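Local coordinates for mitochondrial RNA-binding protein 2 (Trypanosoma brucei, PDB 2GIA) that binds guide RNA and, in complex with mitochondrial RNA-binding protein 1, acts as a matchmaker for RNA pairing in mitochondrial RNA editing, at residues Pro44-Val49 against Leu62-Arg67; Val72-Arg77 against Val92-Leu97; Ala103-Val108 against Ala125-Asn130. All blocks are in the same frame, centred on the assembly; numbering follows the deposited sequence.

The three contacts follow one another along the chain without interleaving. Contacts 1 and 2 lie in the same antiparallel sheet, in strand order 45-50, 60-67, 70-78, 89-97; their centres are about 9 Å apart, and backbone pairing between strands 60-67 and 70-78 joins both pairs into one continuous sheet. Strand 89-97 then leads into helix 101-109, which contact 3 packs against strand 123-129 of the second four-stranded sheet, about 17 Å between centres from either of the others. Contacts 1 and 2 thus build the first sheet of this MRP-family fold and contact 3 joins the helix to the second, with Leu-97 against the ring of Phe-105 tying the two regions together.

Contact 1 of 3, residues Pro44-Val49 against Leu62-Arg67; sequences PAFDVV and LRVLHR
Strands 45-49 and 62-67 form the first hairpin of the first sheet, and the two faces of this pair differ in character. The packed face carries Phe-46, Val-48, Leu-62 and Val-64. The first torsion of Phe-46 sets CG between the backbone N and the carbonyl carbon (chi1 67°), and the ring lies alongside Val-64, both side chains pointing the same way. CE2 of Phe-46 comes within 3.5 Å of CB of Val-64, while CG2 of Val-64 makes an off-centre CH-pi contact, 4.2 Å from the centroid of the Phe-46 ring. Helix 170-187 covers this end of the face, with Phe-179 meeting the Phe-46 ring edge-to-face; beyond it, Val-48 and Leu-62 pack side by side against Val-166 and Phe-168 of strand 160-168.

Backbone bonds hold the pair in antiparallel register. The straightest runs from Val-64 N to Phe-46 O (3.0 Å, 179° at the hydrogen); Phe-46 N donates back to Val-64 O, and Val-48 and Leu-62 likewise bond both ways. Just before the strand begins, Pro-44 O still accepts from His-66 N.

On the other face Asp-47 and Arg-63 form the partly exposed, polar part, while Ala-45 and Leu-65 are buried, CB against CB. The arginine chain bends at its third torsion, so that NE of Arg-63 reaches OD1 of Asp-47 at 2.9 Å in a salt bridge. The approach is from above the carboxylate plane, and the two flat groups stand 53° apart. A water donates to OD1 of Asp-47 at 2.8 Å and accepts from NH2 of Arg-63. The backbone of Ala-45 hydrogen-bonds to the chain of mitochondrial RNA-binding protein 1. The nearby guanidinium charge and the water's donated bond would favour a charged Asp-47, while the apolar face supplies the buried packing.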
ATOM      1  N   PRO D  44     -15.770  -5.375  -6.319  1.00 24.72           N
ATOM      2  CA  PRO D  44     -14.763  -5.700  -5.296  1.00 21.75           C
ATOM      3  C   PRO D  44     -15.558  -5.653  -3.975  1.00 21.64           C
ATOM      4  O   PRO D  44     -16.414  -4.777  -3.798  1.00 23.37           O
ATOM      5  CB  PRO D  44     -13.788  -4.531  -5.394  1.00 23.56           C
ATOM      6  CG  PRO D  44     -13.783  -4.254  -6.872  1.00 25.63           C
ATOM      7  CD  PRO D  44     -15.288  -4.346  -7.257  1.00 23.45           C
ATOM      8  N   ALA D  45     -15.272  -6.536  -3.029  1.00 21.29           N
ATOM      9  CA  ALA D  45     -16.090  -6.550  -1.798  1.00 19.60           C
ATOM     10  C   ALA D  45     -15.495  -7.426  -0.709  1.00 19.37           C
ATOM     11  O   ALA D  45     -14.559  -8.186  -0.930  1.00 20.56           O
ATOM     12  CB  ALA D  45     -17.487  -7.155  -2.151  1.00 24.24           C
ATOM     13  N   PHE D  46     -16.035  -7.304   0.484  1.00 18.26           N
ATOM     14  CA  PHE D  46     -15.682  -8.254   1.549  1.00 17.30           C
ATOM     15  C   PHE D  46     -16.969  -8.453   2.358  1.00 22.66           C
ATOM     16  O   PHE D  46     -17.867  -7.628   2.291  1.00 24.92           O
ATOM     17  CB  PHE D  46     -14.529  -7.817   2.461  1.00 15.01           C
ATOM     18  CG  PHE D  46     -14.816  -6.622   3.323  1.00 19.78           C
ATOM     19  CD1 PHE D  46     -15.152  -6.788   4.671  1.00 21.23           C
ATOM     20  CD2 PHE D  46     -14.708  -5.318   2.799  1.00 20.86           C
ATOM     21  CE1 PHE D  46     -15.383  -5.682   5.502  1.00 21.70           C
ATOM     22  CE2 PHE D  46     -14.936  -4.196   3.637  1.00 18.79           C
ATOM     23  CZ  PHE D  46     -15.275  -4.386   4.983  1.00 17.72           C
ATOM     24  N   ASP D  47     -17.068  -9.550   3.104  1.00 21.56           N
ATOM     25  CA  ASP D  47     -18.286  -9.813   3.879  1.00 25.14           C
ATOM     26  C   ASP D  47     -18.023  -9.692   5.355  1.00 22.20           C
ATOM     27  O   ASP D  47     -16.933 -10.100   5.815  1.00 24.97           O
ATOM     28  CB  ASP D  47     -18.763 -11.238   3.610  1.00 22.64           C
ATOM     29  CG  ASP D  47     -18.910 -11.534   2.157  1.00 29.83           C
ATOM     30  OD1 ASP D  47     -19.466 -10.684   1.436  1.00 26.70           O
ATOM     31  OD2 ASP D  47     -18.478 -12.630   1.720  1.00 32.64           O
ATOM     32  N   VAL D  48     -18.991  -9.161   6.110  1.00 26.09           N
ATOM     33  CA  VAL D  48     -18.859  -9.073   7.565  1.00 23.71           C
ATOM     34  C   VAL D  48     -19.963 -10.066   7.969  1.00 33.99           C
ATOM     35  O   VAL D  48     -21.153  -9.778   7.852  1.00 30.04           O
ATOM     36  CB  VAL D  48     -19.148  -7.656   8.112  1.00 26.93           C
ATOM     37  CG1 VAL D  48     -19.190  -7.682   9.688  1.00 25.67           C
ATOM     38  CG2 VAL D  48     -18.019  -6.683   7.678  1.00 23.71           C
ATOM     39  N   VAL D  49     -19.544 -11.248   8.419  1.00 35.50           N
ATOM     40  CA  VAL D  49     -20.465 -12.331   8.721  1.00 41.60           C
ATOM     41  C   VAL D  49     -20.743 -12.505  10.207  1.00 40.53           C
ATOM     42  O   VAL D  49     -19.828 -12.718  11.000  1.00 46.11           O
ATOM     43  CB  VAL D  49     -19.910 -13.641   8.127  1.00 42.74           C
ATOM     44  CG1 VAL D  49     -20.981 -14.732   8.143  1.00 43.57           C
ATOM     45  CG2 VAL D  49     -19.399 -13.400   6.701  1.00 38.56           C
ATOM     46  N   LEU D  62     -23.337  -8.416   6.407  1.00 30.23           N
ATOM     47  CA  LEU D  62     -23.175  -7.123   5.759  1.00 23.25           C
ATOM     48  C   LEU D  62     -22.127  -7.361   4.695  1.00 29.36           C
ATOM     49  O   LEU D  62     -21.024  -7.861   5.000  1.00 26.43           O
ATOM     50  CB  LEU D  62     -22.671  -6.044   6.725  1.00 23.69           C
ATOM     51  CG  LEU D  62     -22.500  -4.654   6.072  1.00 24.18           C
ATOM     52  CD1 LEU D  62     -23.866  -4.035   5.761  1.00 23.17           C
ATOM     53  CD2 LEU D  62     -21.753  -3.738   7.011  1.00 29.80           C
ATOM     54  N   ARG D  63     -22.480  -7.079   3.440  1.00 26.98           N
ATOM     55  CA  ARG D  63     -21.509  -7.218   2.380  1.00 23.07           C
ATOM     56  C   ARG D  63     -21.169  -5.768   2.064  1.00 30.33           C
ATOM     57  O   ARG D  63     -22.070  -4.901   2.002  1.00 27.70           O
ATOM     58  CB  ARG D  63     -22.100  -7.934   1.175  1.00 29.09           C
ATOM     59  CG  ARG D  63     -22.509  -9.407   1.465  1.00 28.43           C
ATOM     60  CD  ARG D  63     -22.750 -10.183   0.160  1.00 34.53           C
ATOM     61  NE  ARG D  63     -21.487 -10.378  -0.554  1.00 27.25           N
ATOM     62  CZ  ARG D  63     -21.195  -9.911  -1.769  1.00 29.73           C
ATOM     63  NH1 ARG D  63     -22.076  -9.199  -2.465  1.00 29.23           N
ATOM     64  NH2 ARG D  63     -20.003 -10.164  -2.299  1.00 31.93           N
ATOM     65  N   VAL D  64     -19.873  -5.488   1.939  1.00 25.49           N
ATOM     66  CA  VAL D  64     -19.398  -4.131   1.640  1.00 23.18           C
ATOM     67  C   VAL D  64     -18.818  -4.187   0.256  1.00 25.66           C
ATOM     68  O   VAL D  64     -17.894  -4.954  -0.001  1.00 22.00           O
ATOM     69  CB  VAL D  64     -18.286  -3.652   2.621  1.00 26.41           C
ATOM     70  CG1 VAL D  64     -17.816  -2.253   2.241  1.00 18.47           C
ATOM     71  CG2 VAL D  64     -18.810  -3.671   4.052  1.00 27.08           C
ATOM     72  N   LEU D  65     -19.348  -3.385  -0.659  1.00 18.94           N
ATOM     73  CA  LEU D  65     -18.812  -3.459  -2.013  1.00 18.06           C
ATOM     74  C   LEU D  65     -18.540  -2.149  -2.649  1.00 20.44           C
ATOM     75  O   LEU D  65     -18.928  -1.101  -2.136  1.00 26.31           O
ATOM     76  CB  LEU D  65     -19.745  -4.266  -2.915  1.00 37.62           C
ATOM     77  CG  LEU D  65     -21.257  -4.053  -2.849  1.00 42.03           C
ATOM     78  CD1 LEU D  65     -21.806  -3.895  -4.237  1.00 54.17           C
ATOM     79  CD2 LEU D  65     -21.910  -5.238  -2.198  1.00 50.60           C
ATOM     80  N   HIS D  66     -17.853  -2.202  -3.777  1.00 24.24           N
ATOM     81  CA  HIS D  66     -17.526  -0.990  -4.483  1.00 23.20           C
ATOM     82  C   HIS D  66     -18.103  -1.085  -5.885  1.00 28.86           C
ATOM     83  O   HIS D  66     -17.754  -1.975  -6.660  1.00 26.39           O
ATOM     84  CB  HIS D  66     -16.023  -0.786  -4.526  1.00 28.31           C
ATOM     85  CG  HIS D  66     -15.636   0.560  -5.043  1.00 28.72           C
ATOM     86  ND1 HIS D  66     -15.092   0.745  -6.292  1.00 32.07           N
ATOM     87  CD2 HIS D  66     -15.750   1.793  -4.490  1.00 31.01           C
ATOM     88  CE1 HIS D  66     -14.888   2.036  -6.492  1.00 33.02           C
ATOM     89  NE2 HIS D  66     -15.278   2.694  -5.411  1.00 28.56           N
ATOM     90  N   ARG D  67     -18.992  -0.159  -6.233  1.00 29.37           N
ATOM     91  CA  ARG D  67     -19.628  -0.250  -7.550  1.00 29.75           C
ATOM     92  C   ARG D  67     -19.936   1.123  -8.099  1.00 30.64           C
ATOM     93  O   ARG D  67     -20.528   1.941  -7.405  1.00 30.73           O
ATOM     94  CB  ARG D  67     -20.921  -1.083  -7.413  1.00 27.43           C
ATOM     95  CG  ARG D  67     -21.650  -1.364  -8.759  1.00 45.03           C
ATOM     96  CD  ARG D  67     -22.831  -2.320  -8.548  1.00 43.25           C
ATOM     97  NE  ARG D  67     -23.741  -1.743  -7.574  1.00 44.36           N
ATOM     98  CZ  ARG D  67     -24.398  -2.432  -6.651  1.00 43.21           C
ATOM     99  NH1 ARG D  67     -24.260  -3.747  -6.561  1.00 46.56           N
ATOM    100  NH2 ARG D  67     -25.177  -1.787  -5.800  1.00 43.27           N
TER
HETATM  101  O   HOH W   1     -17.403 -10.426  -0.436  1.00 31.14           O

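Contact 2 of 3, residues Val72-Arg77 against Val92-Leu97; sequences VLDYHR and VVSVML
Backbone hydrogen bonds dominate the pairing of strands 72-77 and 92-97, the last hairpin of the four-stranded meander. Leu-73 and Val-95 exchange two nearly straight bonds, the shorter from Leu-73 N to Val-95 O at 2.8 Å. Around Tyr-75 the regular pattern breaks into a classic beta bulge: Val-92 and Val-93 both face it, and Tyr-75 O accepts from Val-92 N at 2.8 Å and from Val-93 N at 3.2 Å, both in the carbonyl plane. Tyr-75 N donates in return to Val-93 O.

Among the side chains, one polar bond stands out. With its OG anti to the backbone N (chi1 169°), Ser-94 donates to OD1 of Asp-74 at 2.8 Å, meeting the oxygen nearly along its C-O axis. CG1 of Val-72 lies beside the same hydroxyl.

Apolar contacts line the face that carries Leu-73, Tyr-75, Val-93 and Val-95. The Leu-73 and Leu-97 side chains cross obliquely, CD1 to CD1 at 4.0 Å, and CG1 of Val-93 sits 3.7 Å from CB of Tyr-75. Trp-164 of strand 160-168 packs on this face against Tyr-75, Val-93 and Val-95. At the exposed end, the Arg-77 chain, extended from CG to NE, crosses the Val-92 side chain at about a right angle and runs along its CG2.

Asp-74 is buried, so the serine proton, with a weak, long ion pair to Arg-91, would help stabilise its negative charge.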
ATOM      1  N   VAL D  72     -21.028   0.532  -1.384  1.00 25.11           N
ATOM      2  CA  VAL D  72     -22.363   0.051  -1.076  1.00 28.05           C
ATOM      3  C   VAL D  72     -22.381  -0.867   0.150  1.00 29.92           C
ATOM      4  O   VAL D  72     -21.570  -1.797   0.275  1.00 26.47           O
ATOM      5  CB  VAL D  72     -22.920  -0.716  -2.282  1.00 28.39           C
ATOM      6  CG1 VAL D  72     -24.420  -0.998  -2.081  1.00 34.69           C
ATOM      7  CG2 VAL D  72     -22.663   0.076  -3.549  1.00 29.07           C
ATOM      8  N   LEU D  73     -23.307  -0.621   1.061  1.00 25.77           N
ATOM      9  CA  LEU D  73     -23.422  -1.472   2.227  1.00 22.68           C
ATOM     10  C   LEU D  73     -24.716  -2.288   2.025  1.00 36.02           C
ATOM     11  O   LEU D  73     -25.808  -1.718   2.003  1.00 30.98           O
ATOM     12  CB  LEU D  73     -23.522  -0.623   3.499  1.00 24.86           C
ATOM     13  CG  LEU D  73     -22.518   0.536   3.625  1.00 29.59           C
ATOM     14  CD1 LEU D  73     -22.681   1.292   4.929  1.00 28.67           C
ATOM     15  CD2 LEU D  73     -21.098  -0.067   3.540  1.00 30.25           C
ATOM     16  N   ASP D  74     -24.590  -3.600   1.820  1.00 32.42           N
ATOM     17  CA  ASP D  74     -25.770  -4.471   1.639  1.00 32.05           C
ATOM     18  C   ASP D  74     -26.026  -5.253   2.923  1.00 31.28           C
ATOM     19  O   ASP D  74     -25.280  -6.190   3.262  1.00 28.60           O
ATOM     20  CB  ASP D  74     -25.570  -5.465   0.497  1.00 29.95           C
ATOM     21  CG  ASP D  74     -25.795  -4.856  -0.875  1.00 26.35           C
ATOM     22  OD1 ASP D  74     -26.240  -3.711  -0.979  1.00 32.72           O
ATOM     23  OD2 ASP D  74     -25.522  -5.546  -1.881  1.00 35.10           O
ATOM     24  N   TYR D  75     -27.070  -4.871   3.662  1.00 27.00           N
ATOM     25  CA  TYR D  75     -27.389  -5.567   4.900  1.00 26.74           C
ATOM     26  C   TYR D  75     -28.397  -6.712   4.698  1.00 31.22           C
ATOM     27  O   TYR D  75     -29.447  -6.526   4.057  1.00 35.12           O
ATOM     28  CB  TYR D  75     -27.924  -4.578   5.920  1.00 34.34           C
ATOM     29  CG  TYR D  75     -28.244  -5.222   7.233  1.00 34.90           C
ATOM     30  CD1 TYR D  75     -29.511  -5.759   7.473  1.00 44.06           C
ATOM     31  CD2 TYR D  75     -27.276  -5.320   8.241  1.00 31.76           C
ATOM     32  CE1 TYR D  75     -29.809  -6.379   8.680  1.00 39.08           C
ATOM     33  CE2 TYR D  75     -27.564  -5.922   9.456  1.00 30.61           C
ATOM     34  CZ  TYR D  75     -28.839  -6.454   9.668  1.00 40.92           C
ATOM     35  OH  TYR D  75     -29.136  -7.064  10.862  1.00 37.51           O
ATOM     36  N   HIS D  76     -28.060  -7.881   5.240  1.00 33.80           N
ATOM     37  CA  HIS D  76     -28.875  -9.094   5.142  1.00 35.18           C
ATOM     38  C   HIS D  76     -29.194  -9.692   6.517  1.00 38.58           C
ATOM     39  O   HIS D  76     -28.384  -9.608   7.438  1.00 33.44           O
ATOM     40  CB  HIS D  76     -28.137 -10.201   4.392  1.00 34.02           C
ATOM     41  CG  HIS D  76     -27.536  -9.771   3.093  1.00 34.05           C
ATOM     42  ND1 HIS D  76     -27.935 -10.293   1.888  1.00 33.78           N
ATOM     43  CD2 HIS D  76     -26.530  -8.908   2.818  1.00 30.60           C
ATOM     44  CE1 HIS D  76     -27.198  -9.776   0.922  1.00 34.52           C
ATOM     45  NE2 HIS D  76     -26.337  -8.933   1.460  1.00 34.89           N
ATOM     46  N   ARG D  77     -30.366 -10.329   6.631  1.00 41.11           N
ATOM     47  CA  ARG D  77     -30.754 -11.027   7.860  1.00 39.33           C
ATOM     48  C   ARG D  77     -30.506 -12.499   7.556  1.00 38.90           C
ATOM     49  O   ARG D  77     -30.606 -12.910   6.404  1.00 41.85           O
ATOM     50  CB  ARG D  77     -32.240 -10.820   8.154  1.00 51.79           C
ATOM     51  CG  ARG D  77     -33.129 -11.409   7.082  1.00 55.11           C
ATOM     52  CD  ARG D  77     -34.564 -10.890   7.183  1.00 68.17           C
ATOM     53  NE  ARG D  77     -35.330 -11.278   6.001  1.00 67.32           N
ATOM     54  CZ  ARG D  77     -36.265 -10.526   5.437  1.00 70.48           C
ATOM     55  NH1 ARG D  77     -36.567  -9.336   5.955  1.00 73.29           N
ATOM     56  NH2 ARG D  77     -36.872 -10.948   4.333  1.00 73.73           N
ATOM     57  N   VAL D  92     -31.998  -7.218   3.150  1.00 36.50           N
ATOM     58  CA  VAL D  92     -33.075  -6.417   3.705  1.00 40.83           C
ATOM     59  C   VAL D  92     -32.995  -4.972   3.271  1.00 43.49           C
ATOM     60  O   VAL D  92     -34.016  -4.330   2.970  1.00 41.10           O
ATOM     61  CB  VAL D  92     -33.039  -6.472   5.248  1.00 43.41           C
ATOM     62  CG1 VAL D  92     -33.989  -5.444   5.828  1.00 55.10           C
ATOM     63  CG2 VAL D  92     -33.408  -7.857   5.723  1.00 50.35           C
ATOM     64  N   VAL D  93     -31.777  -4.445   3.224  1.00 37.58           N
ATOM     65  CA  VAL D  93     -31.600  -3.052   2.849  1.00 40.40           C
ATOM     66  C   VAL D  93     -30.208  -2.775   2.283  1.00 43.99           C
ATOM     67  O   VAL D  93     -29.239  -3.437   2.657  1.00 41.12           O
ATOM     68  CB  VAL D  93     -31.880  -2.139   4.071  1.00 40.60           C
ATOM     69  CG1 VAL D  93     -30.893  -2.427   5.187  1.00 47.70           C
ATOM     70  CG2 VAL D  93     -31.838  -0.692   3.649  1.00 46.11           C
ATOM     71  N   SER D  94     -30.125  -1.808   1.370  1.00 42.02           N
ATOM     72  CA  SER D  94     -28.869  -1.453   0.723  1.00 41.04           C
ATOM     73  C   SER D  94     -28.657   0.068   0.777  1.00 47.86           C
ATOM     74  O   SER D  94     -29.521   0.852   0.358  1.00 48.20           O
ATOM     75  CB  SER D  94     -28.911  -1.994  -0.707  1.00 39.22           C
ATOM     76  OG  SER D  94     -27.867  -1.524  -1.534  1.00 50.37           O
ATOM     77  N   VAL D  95     -27.523   0.481   1.347  1.00 37.71           N
ATOM     78  CA  VAL D  95     -27.162   1.898   1.490  1.00 32.58           C
ATOM     79  C   VAL D  95     -26.033   2.231   0.512  1.00 40.65           C
ATOM     80  O   VAL D  95     -24.995   1.545   0.471  1.00 30.91           O
ATOM     81  CB  VAL D  95     -26.640   2.193   2.906  1.00 37.24           C
ATOM     82  CG1 VAL D  95     -26.199   3.665   3.012  1.00 40.99           C
ATOM     83  CG2 VAL D  95     -27.691   1.853   3.938  1.00 44.60           C
ATOM     84  N   MET D  96     -26.204   3.280  -0.273  1.00 37.02           N
ATOM     85  CA  MET D  96     -25.151   3.622  -1.201  1.00 40.48           C
ATOM     86  C   MET D  96     -24.511   4.893  -0.743  1.00 39.03           C
ATOM     87  O   MET D  96     -25.168   5.914  -0.619  1.00 35.58           O
ATOM     88  CB  MET D  96     -25.698   3.774  -2.600  1.00 44.44           C
ATOM     89  CG  MET D  96     -26.366   2.522  -3.105  1.00 51.17           C
ATOM     90  SD  MET D  96     -26.356   2.542  -4.908  1.00 78.61           S
ATOM     91  CE  MET D  96     -27.019   4.199  -5.271  1.00 65.87           C
ATOM     92  N   LEU D  97     -23.212   4.817  -0.479  1.00 28.67           N
ATOM     93  CA  LEU D  97     -22.450   5.952  -0.007  1.00 28.11           C
ATOM     94  C   LEU D  97     -21.641   6.541  -1.151  1.00 35.88           C
ATOM     95  O   LEU D  97     -20.796   5.868  -1.744  1.00 33.73           O
ATOM     96  CB  LEU D  97     -21.467   5.519   1.086  1.00 28.29           C
ATOM     97  CG  LEU D  97     -21.929   4.687   2.290  1.00 39.12           C
ATOM     98  CD1 LEU D  97     -20.697   4.223   3.064  1.00 33.76           C
ATOM     99  CD2 LEU D  97     -22.836   5.511   3.184  1.00 40.49           C
TER

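Contact 3 of 3, residues Ala103-Val108 against Ala125-Asn130; sequences ARFLAV and ATFTPN
Residues 103-108 of helix 101-109 present two side chains, about one turn apart, to strand 125-129, whose direction runs at 30° to that of the helix. Ala-103 and Arg-104 lie against the chain of mitochondrial RNA-binding protein 1, Ala-103 on its Thr-134 and Arg-104 on its His-130.

Phe-105 opens the contact. Its CG is anti to the carbonyl carbon, which carries the ring across to Phe-127. CE1 of Phe-105 reaches CB of Phe-127 at 3.5 Å, and CD1 of Phe-105 sits over one face of the Phe-127 ring, offset toward its rim. The ring centroids of Phe-105 and Phe-127 are 5.1 Å apart with their planes at 40°, an oblique meeting. Leu-180 of helix 170-187 also packs on Phe-105.

Leu-106 turns from the strand toward that same helix, where it meets Gln-177 and Leu-180. Val-108 then points at the strand. Its CG1, anti to the backbone N, lies 3.7 Å from CD2 of Phe-127, while CB of Val-108 comes to the ring edge in plane. CG1 of Val-108 also reaches CD of Pro-129 at 4.0 Å, and CG2 of Val-108 lies 3.9 Å from O of Phe-127.

Phe-127, with CG anti to its backbone N (chi1 -176°), is thus covered on one face by Phe-105 and met at its edge by Val-108. With no hydrogen bond joining the two segments, the union of helix 101-109 with the second sheet rests here on dispersion and the burial of apolar surface.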
ATOM      1  N   ALA D 103     -13.329   9.273   2.617  1.00 20.90           N
ATOM      2  CA  ALA D 103     -12.370   9.898   3.500  1.00 22.72           C
ATOM      3  C   ALA D 103     -12.949  10.142   4.897  1.00 28.73           C
ATOM      4  O   ALA D 103     -12.191  10.138   5.867  1.00 21.98           O
ATOM      5  CB  ALA D 103     -11.862  11.228   2.872  1.00 24.62           C
ATOM      6  N   ARG D 104     -14.272  10.352   5.027  1.00 27.40           N
ATOM      7  CA  ARG D 104     -14.865  10.584   6.371  1.00 23.15           C
ATOM      8  C   ARG D 104     -14.900   9.316   7.204  1.00 19.90           C
ATOM      9  O   ARG D 104     -14.716   9.377   8.413  1.00 24.98           O
ATOM     10  CB  ARG D 104     -16.299  11.145   6.277  1.00 25.99           C
ATOM     11  CG  ARG D 104     -16.289  12.591   5.694  1.00 28.43           C
ATOM     12  CD  ARG D 104     -17.712  13.160   5.608  1.00 36.61           C
ATOM     13  NE  ARG D 104     -17.717  14.507   5.052  1.00 35.81           N
ATOM     14  CZ  ARG D 104     -17.677  15.633   5.771  1.00 51.36           C
ATOM     15  NH1 ARG D 104     -17.627  15.611   7.110  1.00 41.08           N
ATOM     16  NH2 ARG D 104     -17.707  16.802   5.141  1.00 53.30           N
ATOM     17  N   PHE D 105     -15.167   8.179   6.560  1.00 22.02           N
ATOM     18  CA  PHE D 105     -15.119   6.893   7.255  1.00 18.82           C
ATOM     19  C   PHE D 105     -13.658   6.603   7.597  1.00 18.82           C
ATOM     20  O   PHE D 105     -13.361   6.155   8.700  1.00 20.05           O
ATOM     21  CB  PHE D 105     -15.670   5.784   6.365  1.00 19.21           C
ATOM     22  CG  PHE D 105     -17.177   5.582   6.521  1.00 23.34           C
ATOM     23  CD1 PHE D 105     -17.666   4.548   7.310  1.00 25.52           C
ATOM     24  CD2 PHE D 105     -18.070   6.444   5.906  1.00 25.16           C
ATOM     25  CE1 PHE D 105     -19.072   4.377   7.481  1.00 28.79           C
ATOM     26  CE2 PHE D 105     -19.473   6.288   6.063  1.00 28.44           C
ATOM     27  CZ  PHE D 105     -19.956   5.259   6.850  1.00 27.60           C
ATOM     28  N   LEU D 106     -12.740   6.856   6.652  1.00 21.49           N
ATOM     29  CA  LEU D 106     -11.322   6.598   6.920  1.00 16.71           C
ATOM     30  C   LEU D 106     -10.880   7.425   8.113  1.00 22.03           C
ATOM     31  O   LEU D 106     -10.097   6.958   8.966  1.00 20.20           O
ATOM     32  CB  LEU D 106     -10.443   6.921   5.661  1.00 16.29           C
ATOM     33  CG  LEU D 106     -10.555   5.791   4.607  1.00 16.75           C
ATOM     34  CD1 LEU D 106      -9.939   6.276   3.273  1.00 17.59           C
ATOM     35  CD2 LEU D 106      -9.830   4.507   5.090  1.00 19.50           C
ATOM     36  N   ALA D 107     -11.366   8.671   8.190  1.00 21.89           N
ATOM     37  CA  ALA D 107     -10.947   9.517   9.300  1.00 20.85           C
ATOM     38  C   ALA D 107     -11.323   8.898  10.654  1.00 20.52           C
ATOM     39  O   ALA D 107     -10.581   9.050  11.625  1.00 25.21           O
ATOM     40  CB  ALA D 107     -11.531  10.940   9.160  1.00 23.77           C
ATOM     41  N   VAL D 108     -12.452   8.188  10.711  1.00 18.47           N
ATOM     42  CA  VAL D 108     -12.862   7.549  11.958  1.00 22.37           C
ATOM     43  C   VAL D 108     -11.978   6.317  12.217  1.00 21.57           C
ATOM     44  O   VAL D 108     -11.439   6.156  13.314  1.00 22.22           O
ATOM     45  CB  VAL D 108     -14.374   7.150  11.926  1.00 23.78           C
ATOM     46  CG1 VAL D 108     -14.742   6.287  13.172  1.00 19.75           C
ATOM     47  CG2 VAL D 108     -15.254   8.440  11.880  1.00 22.77           C
ATOM     48  N   ALA D 125     -27.526   7.209   9.357  1.00 39.29           N
ATOM     49  CA  ALA D 125     -26.559   6.342  10.050  1.00 38.26           C
ATOM     50  C   ALA D 125     -25.336   7.050  10.600  1.00 32.35           C
ATOM     51  O   ALA D 125     -24.985   8.149  10.140  1.00 31.85           O
ATOM     52  CB  ALA D 125     -26.106   5.228   9.104  1.00 38.35           C
ATOM     53  N   THR D 126     -24.704   6.415  11.595  1.00 30.32           N
ATOM     54  CA  THR D 126     -23.460   6.908  12.200  1.00 34.38           C
ATOM     55  C   THR D 126     -22.439   5.760  12.249  1.00 29.53           C
ATOM     56  O   THR D 126     -22.818   4.570  12.320  1.00 33.31           O
ATOM     57  CB  THR D 126     -23.627   7.429  13.687  1.00 30.97           C
ATOM     58  OG1 THR D 126     -23.860   6.326  14.570  1.00 36.68           O
ATOM     59  CG2 THR D 126     -24.765   8.453  13.768  1.00 40.28           C
ATOM     60  N   PHE D 127     -21.151   6.118  12.218  1.00 27.65           N
ATOM     61  CA  PHE D 127     -20.073   5.137  12.301  1.00 27.24           C
ATOM     62  C   PHE D 127     -19.150   5.768  13.330  1.00 24.00           C
ATOM     63  O   PHE D 127     -18.640   6.853  13.121  1.00 24.91           O
ATOM     64  CB  PHE D 127     -19.348   4.980  10.934  1.00 30.10           C
ATOM     65  CG  PHE D 127     -18.289   3.923  10.938  1.00 28.42           C
ATOM     66  CD1 PHE D 127     -18.642   2.573  10.848  1.00 28.78           C
ATOM     67  CD2 PHE D 127     -16.944   4.263  11.069  1.00 29.42           C
ATOM     68  CE1 PHE D 127     -17.668   1.552  10.893  1.00 30.78           C
ATOM     69  CE2 PHE D 127     -15.967   3.271  11.118  1.00 25.40           C
ATOM     70  CZ  PHE D 127     -16.329   1.902  11.028  1.00 23.74           C
ATOM     71  N   THR D 128     -18.908   5.048  14.414  1.00 25.74           N
ATOM     72  CA  THR D 128     -18.119   5.565  15.500  1.00 27.92           C
ATOM     73  C   THR D 128     -17.283   4.471  16.121  1.00 23.61           C
ATOM     74  O   THR D 128     -17.546   3.276  15.908  1.00 30.74           O
ATOM     75  CB  THR D 128     -19.093   6.083  16.587  1.00 31.44           C
ATOM     76  OG1 THR D 128     -19.916   4.987  17.000  1.00 31.83           O
ATOM     77  CG2 THR D 128     -20.038   7.143  16.013  1.00 29.18           C
ATOM     78  N   PRO D 129     -16.265   4.853  16.907  1.00 28.37           N
ATOM     79  CA  PRO D 129     -15.423   3.852  17.568  1.00 29.58           C
ATOM     80  C   PRO D 129     -16.279   3.214  18.669  1.00 35.07           C
ATOM     81  O   PRO D 129     -17.191   3.846  19.215  1.00 33.02           O
ATOM     82  CB  PRO D 129     -14.289   4.660  18.200  1.00 28.15           C
ATOM     83  CG  PRO D 129     -14.359   5.993  17.580  1.00 31.43           C
ATOM     84  CD  PRO D 129     -15.722   6.212  17.035  1.00 27.88           C
ATOM     85  N   ASN D 130     -16.001   1.963  18.988  1.00 34.60           N
ATOM     86  CA  ASN D 130     -16.741   1.299  20.050  1.00 31.53           C
ATOM     87  C   ASN D 130     -15.851   1.349  21.295  1.00 37.62           C
ATOM     88  O   ASN D 130     -14.747   0.817  21.300  1.00 37.06           O
ATOM     89  CB  ASN D 130     -17.052  -0.154  19.688  1.00 31.22           C
ATOM     90  CG  ASN D 130     -17.823  -0.860  20.787  1.00 42.25           C
ATOM     91  OD1 ASN D 130     -17.791  -0.427  21.944  1.00 36.82           O
ATOM     92  ND2 ASN D 130     -18.514  -1.948  20.441  1.00 34.12           N
TER